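PDB 1YPX: putative vitamin-B12 independent methionine synthase family protein from Listeria monocytogenes, which probably transfers a methyl group from a folate to homocysteine to make methionine, in a zinc-dependent and cobalamin-independent reaction. Local coordinates for residues Y177-W191 against I225-C239. Residues are numbered along the deposited sequence; the frame is centred on the assembly and turned at random.
Sequences YDAGCRYLQLDDTSW and IKHKPADMVITMHIC
Thr235 and Gln185, paired on neighbouring parallel strands, illustrate how a polar barrel interior is wired. The threonine hydroxyl donates to Gln185 OE1, OG1 to OE1 2.8 Å, in the amide plane on a lone pair. With OG1 set between its own backbone N and carbonyl carbon (chi1 55°), Thr235 also brings its hydroxyl oxygen to the edge of the Tyr183 ring, near its plane, with OG1 3.4 Å from CE2. Lys134 gives Gln185 OE1 a second donor and also bonds the Tyr183 hydroxyl, which Asp10 holds too. Further along, Gln185 NE2 lies 3.4 Å from His237 CB, the amide turned 28° from the imidazole plane, while His237 ND1 is bonded to the carbonyl of Phe270.

Strands 183-188 and 233-238 are adjacent in the parallel sheet of a TIM-barrel-like fold, joined by a beta-alpha-beta crossover through helix 213-224. Regular backbone bonds, such as Leu186 N to Thr235 O, fix their register. Toward the C-terminal end of strand 233-238, His237 and Cys239 turn donor atoms, with Cys334, to one vacant point, consistent with an empty zinc site as in the family. On the sheet face of Leu186 and Met236, contacts between the strands are mostly apolar: Leu186 CD2 meets Ile234 CG2 at 4.1 Å, and the selenomethionine methyl of Met236 approaches the Trp191 indole obliquely.

At the N-terminal ends of the strands, Pro229 CG sits over one face of the Tyr177 ring in a CH-pi contact. Asp231 meets the hydroxyl end of that ring and also forms a salt bridge to Arg182, OD1 to NE 3.0 Å, with carboxylate and guanidinium planes 55° apart.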
loop_
_atom_site.group_PDB
_atom_site.type_symbol
_atom_site.label_atom_id
_atom_site.label_comp_id
_atom_site.label_asym_id
_atom_site.label_seq_id
_atom_site.Cartn_x
_atom_site.Cartn_y
_atom_site.Cartn_z
ATOM N N TYR A 177 -0.510 -5.221 -14.441
ATOM C CA TYR A 177 -0.993 -4.304 -15.455
ATOM C C TYR A 177 -1.802 -5.095 -16.468
ATOM O O TYR A 177 -2.968 -4.798 -16.704
ATOM C CB TYR A 177 0.164 -3.608 -16.158
ATOM C CG TYR A 177 -0.307 -2.625 -17.190
ATOM C CD1 TYR A 177 -0.658 -1.326 -16.841
ATOM C CD2 TYR A 177 -0.426 -3.001 -18.522
ATOM C CE1 TYR A 177 -1.116 -0.422 -17.802
ATOM C CE2 TYR A 177 -0.880 -2.110 -19.483
ATOM C CZ TYR A 177 -1.221 -0.826 -19.122
ATOM O OH TYR A 177 -1.667 0.040 -20.099
ATOM N N ASP A 178 -1.181 -6.117 -17.046
ATOM C CA ASP A 178 -1.846 -6.952 -18.043
ATOM C C ASP A 178 -3.196 -7.441 -17.543
ATOM O O ASP A 178 -4.153 -7.543 -18.317
ATOM C CB ASP A 178 -0.973 -8.157 -18.394
ATOM C CG ASP A 178 0.425 -7.763 -18.826
ATOM O OD1 ASP A 178 1.280 -8.665 -18.963
ATOM O OD2 ASP A 178 0.677 -6.556 -19.034
ATOM N N ALA A 179 -3.268 -7.757 -16.252
ATOM C CA ALA A 179 -4.502 -8.241 -15.641
ATOM C C ALA A 179 -5.527 -7.122 -15.586
ATOM O O ALA A 179 -6.703 -7.350 -15.283
ATOM C CB ALA A 179 -4.223 -8.767 -14.242
ATOM N N GLY A 180 -5.064 -5.909 -15.881
ATOM C CA GLY A 180 -5.938 -4.749 -15.879
ATOM C C GLY A 180 -5.818 -3.799 -14.692
ATOM O O GLY A 180 -6.728 -3.020 -14.440
ATOM N N CYS A 181 -4.702 -3.844 -13.973
ATOM C CA CYS A 181 -4.520 -2.984 -12.823
ATOM C C CYS A 181 -3.945 -1.634 -13.227
ATOM O O CYS A 181 -2.928 -1.566 -13.918
ATOM C CB CYS A 181 -3.601 -3.665 -11.811
ATOM S SG CYS A 181 -3.454 -2.835 -10.201
ATOM N N ARG A 182 -4.595 -0.555 -12.791
ATOM C CA ARG A 182 -4.141 0.801 -13.113
ATOM C C ARG A 182 -3.880 1.607 -11.869
ATOM O O ARG A 182 -3.700 2.819 -11.943
ATOM C CB ARG A 182 -5.172 1.526 -13.981
ATOM C CG ARG A 182 -4.695 1.737 -15.406
ATOM C CD ARG A 182 -4.189 0.424 -15.951
ATOM N NE ARG A 182 -4.511 0.232 -17.350
ATOM C CZ ARG A 182 -4.245 -0.886 -18.009
ATOM N NH1 ARG A 182 -3.654 -1.890 -17.375
ATOM N NH2 ARG A 182 -4.572 -0.997 -19.293
ATOM N N TYR A 183 -3.863 0.919 -10.732
ATOM C CA TYR A 183 -3.618 1.548 -9.439
ATOM C C TYR A 183 -3.017 0.498 -8.483
ATOM O O TYR A 183 -3.741 -0.313 -7.884
ATOM C CB TYR A 183 -4.942 2.116 -8.899
ATOM C CG TYR A 183 -4.837 3.038 -7.700
ATOM C CD1 TYR A 183 -5.972 3.632 -7.157
ATOM C CD2 TYR A 183 -3.629 3.244 -7.054
ATOM C CE1 TYR A 183 -5.905 4.397 -5.989
ATOM C CE2 TYR A 183 -3.548 4.004 -5.890
ATOM C CZ TYR A 183 -4.689 4.573 -5.356
ATOM O OH TYR A 183 -4.625 5.277 -4.173
ATOM N N LEU A 184 -1.685 0.527 -8.376
ATOM C CA LEU A 184 -0.917 -0.381 -7.525
ATOM C C LEU A 184 -0.220 0.378 -6.390
ATOM O O LEU A 184 0.370 1.436 -6.604
ATOM C CB LEU A 184 0.156 -1.117 -8.345
ATOM C CG LEU A 184 0.765 -2.359 -7.661
ATOM C CD1 LEU A 184 -0.288 -3.468 -7.644
ATOM C CD2 LEU A 184 2.018 -2.839 -8.399
ATOM N N GLN A 185 -0.267 -0.185 -5.191
ATOM C CA GLN A 185 0.336 0.440 -4.032
ATOM C C GLN A 185 1.364 -0.443 -3.315
ATOM O O GLN A 185 1.110 -1.621 -3.018
ATOM C CB GLN A 185 -0.761 0.863 -3.058
ATOM C CG GLN A 185 -0.240 1.253 -1.690
ATOM C CD GLN A 185 -1.166 2.205 -0.977
ATOM O OE1 GLN A 185 -1.488 3.272 -1.500
ATOM N NE2 GLN A 185 -1.600 1.829 0.222
ATOM N N LEU A 186 2.524 0.143 -3.041
ATOM C CA LEU A 186 3.614 -0.544 -2.354
ATOM C C LEU A 186 3.575 -0.200 -0.866
ATOM O O LEU A 186 3.735 0.958 -0.486
ATOM C CB LEU A 186 4.955 -0.115 -2.955
ATOM C CG LEU A 186 5.565 -0.909 -4.136
ATOM C CD1 LEU A 186 4.489 -1.609 -4.965
ATOM C CD2 LEU A 186 6.377 0.034 -5.011
ATOM N N ASP A 187 3.346 -1.206 -0.030
ATOM C CA ASP A 187 3.312 -0.989 1.406
ATOM C C ASP A 187 4.720 -1.189 1.938
ATOM O O ASP A 187 5.257 -2.290 1.926
ATOM C CB ASP A 187 2.308 -1.939 2.065
ATOM C CG ASP A 187 0.874 -1.445 1.923
ATOM O OD1 ASP A 187 0.591 -0.687 0.962
ATOM O OD2 ASP A 187 0.016 -1.810 2.760
ATOM N N ASP A 188 5.331 -0.101 2.376
ATOM C CA ASP A 188 6.679 -0.196 2.864
ATOM C C ASP A 188 6.807 0.316 4.275
ATOM O O ASP A 188 6.780 1.520 4.507
ATOM C CB ASP A 188 7.608 0.578 1.945
ATOM C CG ASP A 188 9.019 0.111 2.063
ATOM O OD1 ASP A 188 9.808 0.309 1.119
ATOM O OD2 ASP A 188 9.337 -0.467 3.113
ATOM N N THR A 189 6.957 -0.601 5.221
ATOM C CA THR A 189 7.083 -0.212 6.613
ATOM C C THR A 189 8.534 -0.215 7.084
ATOM O O THR A 189 8.796 -0.059 8.277
ATOM C CB THR A 189 6.278 -1.150 7.521
ATOM O OG1 THR A 189 6.282 -0.634 8.857
ATOM C CG2 THR A 189 6.887 -2.542 7.530
ATOM N N SER A 190 9.466 -0.378 6.142
ATOM C CA SER A 190 10.892 -0.428 6.462
ATOM C C SER A 190 11.525 0.931 6.751
ATOM O O SER A 190 12.429 1.032 7.578
ATOM C CB SER A 190 11.678 -1.135 5.339
ATOM O OG SER A 190 11.792 -0.345 4.167
ATOM N N TRP A 191 11.052 1.974 6.082
ATOM C CA TRP A 191 11.603 3.304 6.288
ATOM C C TRP A 191 11.346 3.826 7.696
ATOM O O TRP A 191 12.154 4.576 8.233
ATOM C CB TRP A 191 11.024 4.283 5.265
ATOM C CG TRP A 191 11.173 3.825 3.843
ATOM C CD1 TRP A 191 10.386 2.933 3.188
ATOM C CD2 TRP A 191 12.184 4.232 2.909
ATOM N NE1 TRP A 191 10.836 2.758 1.902
ATOM C CE2 TRP A 191 11.937 3.544 1.702
ATOM C CE3 TRP A 191 13.270 5.113 2.976
ATOM C CZ2 TRP A 191 12.739 3.708 0.568
ATOM C CZ3 TRP A 191 14.063 5.276 1.854
ATOM C CH2 TRP A 191 13.792 4.576 0.662
ATOM N N ILE A 225 10.212 -0.323 -10.373
ATOM C CA ILE A 225 9.132 0.321 -11.108
ATOM C C ILE A 225 9.625 1.095 -12.331
ATOM O O ILE A 225 8.928 1.978 -12.837
ATOM C CB ILE A 225 8.351 1.285 -10.208
ATOM C CG1 ILE A 225 9.269 2.402 -9.708
ATOM C CG2 ILE A 225 7.764 0.527 -9.047
ATOM C CD1 ILE A 225 8.540 3.511 -8.984
ATOM N N LYS A 226 10.822 0.758 -12.799
ATOM C CA LYS A 226 11.422 1.404 -13.962
ATOM C C LYS A 226 10.522 1.311 -15.193
ATOM O O LYS A 226 10.341 2.291 -15.914
ATOM C CB LYS A 226 12.781 0.762 -14.261
ATOM C CG LYS A 226 13.530 1.347 -15.451
ATOM C CD LYS A 226 14.753 0.494 -15.814
ATOM C CE LYS A 226 15.350 0.905 -17.160
ATOM N NZ LYS A 226 16.328 -0.102 -17.682
ATOM N N HIS A 227 9.952 0.136 -15.432
ATOM C CA HIS A 227 9.087 -0.067 -16.594
ATOM C C HIS A 227 7.607 0.079 -16.243
ATOM O O HIS A 227 6.796 -0.798 -16.550
ATOM C CB HIS A 227 9.342 -1.453 -17.194
ATOM C CG HIS A 227 10.753 -1.671 -17.653
ATOM N ND1 HIS A 227 11.445 -2.835 -17.395
ATOM C CD2 HIS A 227 11.588 -0.891 -18.383
ATOM C CE1 HIS A 227 12.645 -2.765 -17.946
ATOM N NE2 HIS A 227 12.757 -1.595 -18.552
ATOM N N LYS A 228 7.260 1.194 -15.609
ATOM C CA LYS A 228 5.882 1.470 -15.206
ATOM C C LYS A 228 5.120 2.157 -16.331
ATOM O O LYS A 228 5.487 3.253 -16.763
ATOM C CB LYS A 228 5.867 2.366 -13.955
ATOM C CG LYS A 228 4.499 2.523 -13.269
ATOM C CD LYS A 228 3.767 3.833 -13.607
ATOM C CE LYS A 228 4.460 5.060 -13.000
ATOM N NZ LYS A 228 3.649 6.300 -13.171
ATOM N N PRO A 229 4.051 1.516 -16.823
ATOM C CA PRO A 229 3.223 2.063 -17.898
ATOM C C PRO A 229 2.754 3.478 -17.569
ATOM O O PRO A 229 2.598 3.847 -16.399
ATOM C CB PRO A 229 2.051 1.085 -17.965
ATOM C CG PRO A 229 2.669 -0.194 -17.573
ATOM C CD PRO A 229 3.564 0.187 -16.417
ATOM N N ALA A 230 2.507 4.258 -18.612
ATOM C CA ALA A 230 2.064 5.635 -18.468
ATOM C C ALA A 230 0.716 5.813 -17.752
ATOM O O ALA A 230 0.551 6.746 -16.966
ATOM C CB ALA A 230 2.011 6.285 -19.842
ATOM N N ASP A 231 -0.244 4.930 -18.023
ATOM C CA ASP A 231 -1.578 5.028 -17.411
ATOM C C ASP A 231 -1.735 4.295 -16.083
ATOM O O ASP A 231 -2.840 4.211 -15.544
ATOM C CB ASP A 231 -2.647 4.492 -18.363
ATOM C CG ASP A 231 -2.417 3.041 -18.728
ATOM O OD1 ASP A 231 -3.368 2.367 -19.194
ATOM O OD2 ASP A 231 -1.272 2.574 -18.555
HETATM N N MSE A 232 -0.649 3.741 -15.564
HETATM C CA MSE A 232 -0.733 3.043 -14.297
HETATM C C MSE A 232 -0.189 3.936 -13.188
HETATM O O MSE A 232 0.835 4.602 -13.356
HETATM C CB MSE A 232 0.041 1.727 -14.350
HETATM C CG MSE A 232 -0.063 0.918 -13.059
HETATM SE SE MSE A 232 1.023 -0.703 -13.048
HETATM C CE MSE A 232 2.724 0.147 -13.276
ATOM N N VAL A 233 -0.887 3.957 -12.057
ATOM C CA VAL A 233 -0.476 4.769 -10.913
ATOM C C VAL A 233 0.169 3.850 -9.868
ATOM O O VAL A 233 -0.333 2.766 -9.571
ATOM C CB VAL A 233 -1.707 5.511 -10.297
ATOM C CG1 VAL A 233 -1.283 6.360 -9.104
ATOM C CG2 VAL A 233 -2.377 6.385 -11.347
ATOM N N ILE A 234 1.308 4.269 -9.332
ATOM C CA ILE A 234 1.962 3.474 -8.312
ATOM C C ILE A 234 2.217 4.316 -7.083
ATOM O O ILE A 234 3.146 5.117 -7.041
ATOM C CB ILE A 234 3.278 2.865 -8.803
ATOM C CG1 ILE A 234 2.964 1.799 -9.874
ATOM C CG2 ILE A 234 4.050 2.276 -7.607
ATOM C CD1 ILE A 234 4.140 0.887 -10.279
ATOM N N THR A 235 1.365 4.143 -6.086
ATOM C CA THR A 235 1.485 4.888 -4.851
ATOM C C THR A 235 2.256 4.075 -3.835
ATOM O O THR A 235 2.357 2.843 -3.931
ATOM C CB THR A 235 0.100 5.205 -4.247
ATOM O OG1 THR A 235 -0.654 3.986 -4.076
ATOM C CG2 THR A 235 -0.648 6.181 -5.135
HETATM N N MSE A 236 2.779 4.772 -2.839
HETATM C CA MSE A 236 3.546 4.119 -1.799
HETATM C C MSE A 236 3.035 4.431 -0.412
HETATM O O MSE A 236 2.911 5.589 -0.046
HETATM C CB MSE A 236 5.004 4.555 -1.887
HETATM C CG MSE A 236 5.916 3.854 -0.903
HETATM SE SE MSE A 236 7.545 3.240 -1.759
HETATM C CE MSE A 236 8.854 4.198 -0.679
ATOM N N HIS A 237 2.727 3.400 0.357
ATOM C CA HIS A 237 2.294 3.622 1.725
ATOM C C HIS A 237 3.502 3.426 2.653
ATOM O O HIS A 237 3.985 2.300 2.814
ATOM C CB HIS A 237 1.164 2.661 2.108
ATOM C CG HIS A 237 0.755 2.748 3.547
ATOM N ND1 HIS A 237 0.545 3.948 4.200
ATOM C CD2 HIS A 237 0.522 1.779 4.465
ATOM C CE1 HIS A 237 0.205 3.713 5.454
ATOM N NE2 HIS A 237 0.185 2.405 5.641
ATOM N N ILE A 238 3.999 4.537 3.217
ATOM C CA ILE A 238 5.131 4.540 4.165
ATOM C C ILE A 238 4.496 4.388 5.536
ATOM O O ILE A 238 4.097 5.376 6.148
ATOM C CB ILE A 238 5.902 5.896 4.211
ATOM C CG1 ILE A 238 6.306 6.350 2.805
ATOM C CG2 ILE A 238 7.157 5.747 5.074
ATOM C CD1 ILE A 238 7.284 5.426 2.123
ATOM N N CYS A 239 4.400 3.160 6.024
ATOM C CA CYS A 239 3.768 2.913 7.313
ATOM C C CYS A 239 4.654 3.259 8.504
ATOM O O CYS A 239 5.878 3.150 8.426
ATOM C CB CYS A 239 3.353 1.446 7.397
ATOM S SG CYS A 239 1.978 1.132 8.500
#